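Local coordinates for sphingomyelinase C (Streptomyces griseocarneus, PDB 7CNE), which belongs to the endonuclease/exonuclease/phosphatase family and has the two-sheet alpha/beta fold of the DNase I-like clan, at residues Glu36-Ala40 against Gly41-Gly45; Ala164-Arg167 against Ser168-Phe171. All coordinates share one frame; numbering follows the deposited sequence.

In the fold
Contact 1 (36-45) and contact 2 (164-171) are both local, each joining residues a few positions apart in or just after a helix, on connections within different sheets of the DNase I-like sandwich. Contact 1 spans the end of helix 30-39 and the loop after it, between the neighbouring parallel strands 12-19 and 48-54 of one sheet. Contact 2 lies on helix 162-180, the crossover between parallel strands 142-150 and 188-192 of the other. They sit on opposite sides of the chain's centre, their own centres 31 Å apart and their nearest atoms about 21 Å apart. A bound EPE molecule, probably from the crystallisation liquor, lies about 6 Å from the Gln170 side chain in contact 2.

Contact 1. Residues Glu36-Ala40 against Gly41-Gly45; sequences EIAAA and GFFQG
Phe42, Phe43 and Gln44 fold back on Ile37, Ala38 and Ala40 where the chain leaves helix 30-39 and turns towards strand 48-54 of the DNase I-like fold. Ala40 has an extended backbone; Gly41 to Phe43 then make a turn with helical angles.

Each phenylalanine ring takes a different alanine on one face, and Ile37 CG2 lies near both rings. In Phe42 the ring root CG sits between the backbone N and the carbonyl carbon (chi1 62°), bringing one face of the ring over Ala40. The CB methyl of Ala40 lies 3.8 Å from the centroid of the Phe42 ring, in a CH-pi contact displaced towards the rim at CE2. Phe43 receives the CA of Ala38 on one face, 4.0 Å from its ring centroid. Phe43 CD1 also meets Ile37 CG2 at 4.0 Å, the two side chains crossing at about a right angle. Outside this stretch, both rings touch Leu13 of strand 12-19, and Phe43 reaches Leu63 of helix 57-66.

Hydrogen bonds fix the turn. The Gln44 chain bends at chi2 (-61°) and brings its amide nitrogen between two carbonyls: NE2 donates to Ala38 O at 3.0 Å, nearly within the amide plane, and to Ala40 O at 2.7 Å. Arg70 steadies this amide from outside, its NH1 bonding both Gln44 OE1 and Ala38 O. The oxygen of Ala40 takes two donors, for Phe43 N also reaches it at 3.1 Å, and Phe43 N and Gln44 NE2 approach it from opposite faces of the carbonyl plane.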
# COMPACT_ATOMS: atom_id res chain seq x y z
N GLU A 36 -10.75 13.43 -4.81
CA GLU A 36 -10.36 13.21 -6.20
C GLU A 36 -9.81 11.80 -6.44
O GLU A 36 -9.98 11.25 -7.54
CB GLU A 36 -9.34 14.26 -6.60
CG GLU A 36 -9.98 15.63 -6.75
CD GLU A 36 -11.19 15.58 -7.68
OE1 GLU A 36 -12.35 15.66 -7.19
OE2 GLU A 36 -10.96 15.42 -8.89
N ILE A 37 -9.16 11.19 -5.45
CA ILE A 37 -8.66 9.83 -5.61
C ILE A 37 -9.81 8.85 -5.83
O ILE A 37 -9.74 7.97 -6.69
CB ILE A 37 -7.79 9.41 -4.41
CG1 ILE A 37 -6.45 10.14 -4.44
CG2 ILE A 37 -7.51 7.92 -4.44
CD1 ILE A 37 -5.68 10.04 -3.08
N ALA A 38 -10.89 8.99 -5.05
CA ALA A 38 -12.04 8.11 -5.26
C ALA A 38 -12.66 8.27 -6.64
O ALA A 38 -13.32 7.34 -7.12
CB ALA A 38 -13.11 8.34 -4.19
N ALA A 39 -12.47 9.41 -7.30
CA ALA A 39 -13.06 9.61 -8.62
C ALA A 39 -12.09 9.33 -9.76
O ALA A 39 -12.51 9.32 -10.93
CB ALA A 39 -13.61 11.04 -8.76
N ALA A 40 -10.81 9.08 -9.47
CA ALA A 40 -9.83 8.91 -10.53
C ALA A 40 -10.10 7.63 -11.33
O ALA A 40 -10.71 6.67 -10.85
CB ALA A 40 -8.42 8.87 -9.95
N GLY A 41 -9.64 7.64 -12.58
CA GLY A 41 -9.85 6.47 -13.43
C GLY A 41 -9.23 5.21 -12.86
O GLY A 41 -9.84 4.14 -12.88
N PHE A 42 -8.01 5.33 -12.31
CA PHE A 42 -7.33 4.15 -11.79
C PHE A 42 -8.06 3.55 -10.59
O PHE A 42 -7.84 2.37 -10.27
CB PHE A 42 -5.87 4.48 -11.42
CG PHE A 42 -5.71 5.52 -10.32
CD1 PHE A 42 -5.87 5.18 -8.98
CD2 PHE A 42 -5.33 6.82 -10.64
CE1 PHE A 42 -5.71 6.12 -7.98
CE2 PHE A 42 -5.16 7.78 -9.64
CZ PHE A 42 -5.35 7.44 -8.31
N PHE A 43 -8.91 4.33 -9.93
CA PHE A 43 -9.67 3.84 -8.77
C PHE A 43 -10.86 2.98 -9.17
O PHE A 43 -11.32 2.18 -8.34
CB PHE A 43 -10.16 5.03 -7.93
CG PHE A 43 -10.45 4.69 -6.49
CD1 PHE A 43 -9.43 4.63 -5.56
CD2 PHE A 43 -11.75 4.42 -6.08
CE1 PHE A 43 -9.69 4.31 -4.23
CE2 PHE A 43 -12.02 4.10 -4.75
CZ PHE A 43 -10.99 4.04 -3.83
N GLN A 44 -11.35 3.11 -10.40
CA GLN A 44 -12.55 2.40 -10.82
C GLN A 44 -12.21 1.04 -11.40
O GLN A 44 -11.15 0.85 -12.01
CB GLN A 44 -13.33 3.19 -11.88
CG GLN A 44 -13.22 4.70 -11.74
CD GLN A 44 -13.77 5.20 -10.42
OE1 GLN A 44 -14.73 4.63 -9.88
NE2 GLN A 44 -13.16 6.25 -9.87
N GLY A 45 -13.13 0.10 -11.23
CA GLY A 45 -13.08 -1.15 -11.96
C GLY A 45 -12.16 -2.19 -11.38
O GLY A 45 -11.85 -3.17 -12.06

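Contact 2. Residues Ala164-Arg167 against Ser168-Phe171; sequences AADR and SRQF
The Phe171 ring lies with one face against the carbonyl oxygen of Arg167, one turn earlier in helix 162-180, the crossover helix of a beta-alpha-beta unit in the DNase I-like fold. Arg167 O stands 3.1 Å above the ring plane, displaced towards the rim, closest to CD2. The guanidinium of Arg169 meets its partner differently: Ala165 O lies at its edge, near the plane, where NH1 points to it. The guanidinium of Arg167 carries the CA of Ala164 against one face, while its nitrogens bond elsewhere: NE forms a salt bridge with Glu203, and NH1 bonds Gln152 O and Thr154 OG1.

Phe171 is set over the carbonyl by a first torsion of -59°, which puts CG beside the backbone N; the ring also reaches Arg167 CB, 4.0 Å from CE2, and packs on Met207 of helix 203-211. Arg167 O keeps its helical bond, accepting from Phe171 N at 2.9 Å.

Asp166 and Arg169 lie near each other without a salt bridge: Asp166 OD1 touches Arg169 CD at 3.8 Å and stays 4.5 Å from Arg169 NE, far off the guanidinium plane, where no N-H is aimed. Any attraction is probably weak. Gln170 lays CG 3.2 Å from Asp166 O and spends its amide beyond the helix, on Gln152 N and Asp120 O. Ser168, whose OG bonds Asp210, ties the helix to helix 203-211.

Ala165 O is gripped twice by one residue: Arg169 N donates at 3.2 Å as part of the helix, and Arg169 NH1 at 2.9 Å from the other face of the carbonyl plane.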
# COMPACT_ATOMS: atom_id res chain seq x y z
N ALA A 164 16.87 -1.18 5.00
CA ALA A 164 16.80 -2.40 4.20
C ALA A 164 16.79 -3.64 5.08
O ALA A 164 16.06 -4.61 4.80
CB ALA A 164 17.96 -2.46 3.21
N ALA A 165 17.59 -3.64 6.15
CA ALA A 165 17.59 -4.78 7.06
C ALA A 165 16.22 -4.99 7.68
O ALA A 165 15.76 -6.13 7.83
CB ALA A 165 18.65 -4.59 8.15
N ASP A 166 15.56 -3.90 8.08
CA ASP A 166 14.25 -4.06 8.70
C ASP A 166 13.17 -4.40 7.67
O ASP A 166 12.26 -5.17 7.99
CB ASP A 166 13.89 -2.80 9.49
CG ASP A 166 14.61 -2.75 10.82
OD1 ASP A 166 15.15 -3.80 11.23
OD2 ASP A 166 14.65 -1.68 11.45
N ARG A 167 13.26 -3.87 6.44
CA ARG A 167 12.35 -4.35 5.40
C ARG A 167 12.46 -5.86 5.23
O ARG A 167 11.45 -6.56 5.10
CB ARG A 167 12.63 -3.66 4.06
CG ARG A 167 12.10 -2.24 3.94
CD ARG A 167 12.09 -1.74 2.50
NE ARG A 167 13.43 -1.47 1.96
CZ ARG A 167 14.09 -0.33 2.11
NH1 ARG A 167 13.57 0.68 2.81
NH2 ARG A 167 15.29 -0.20 1.54
N SER A 168 13.69 -6.38 5.22
CA SER A 168 13.88 -7.82 5.08
C SER A 168 13.14 -8.56 6.19
O SER A 168 12.41 -9.52 5.93
CB SER A 168 15.37 -8.16 5.10
OG SER A 168 15.58 -9.56 5.09
N ARG A 169 13.30 -8.11 7.44
CA ARG A 169 12.59 -8.74 8.55
C ARG A 169 11.08 -8.58 8.41
O ARG A 169 10.31 -9.49 8.77
CB ARG A 169 13.08 -8.17 9.88
CG ARG A 169 14.51 -8.64 10.26
CD ARG A 169 15.29 -7.58 11.05
NE ARG A 169 16.61 -8.08 11.47
CZ ARG A 169 17.67 -8.16 10.66
NH1 ARG A 169 17.59 -7.74 9.40
NH2 ARG A 169 18.83 -8.63 11.13
N GLN A 170 10.62 -7.43 7.90
CA GLN A 170 9.18 -7.24 7.72
C GLN A 170 8.62 -8.23 6.70
O GLN A 170 7.56 -8.83 6.93
CB GLN A 170 8.88 -5.80 7.30
CG GLN A 170 9.15 -4.77 8.42
CD GLN A 170 8.89 -3.33 7.99
OE1 GLN A 170 8.66 -3.06 6.81
NE2 GLN A 170 8.92 -2.41 8.96
N PHE A 171 9.31 -8.41 5.58
CA PHE A 171 8.85 -9.38 4.59
C PHE A 171 8.87 -10.79 5.16
O PHE A 171 7.95 -11.59 4.89
CB PHE A 171 9.72 -9.31 3.32
CG PHE A 171 9.74 -7.96 2.64
CD1 PHE A 171 8.57 -7.23 2.49
CD2 PHE A 171 10.93 -7.44 2.14
CE1 PHE A 171 8.58 -5.97 1.85
CE2 PHE A 171 10.96 -6.19 1.50
CZ PHE A 171 9.77 -5.45 1.36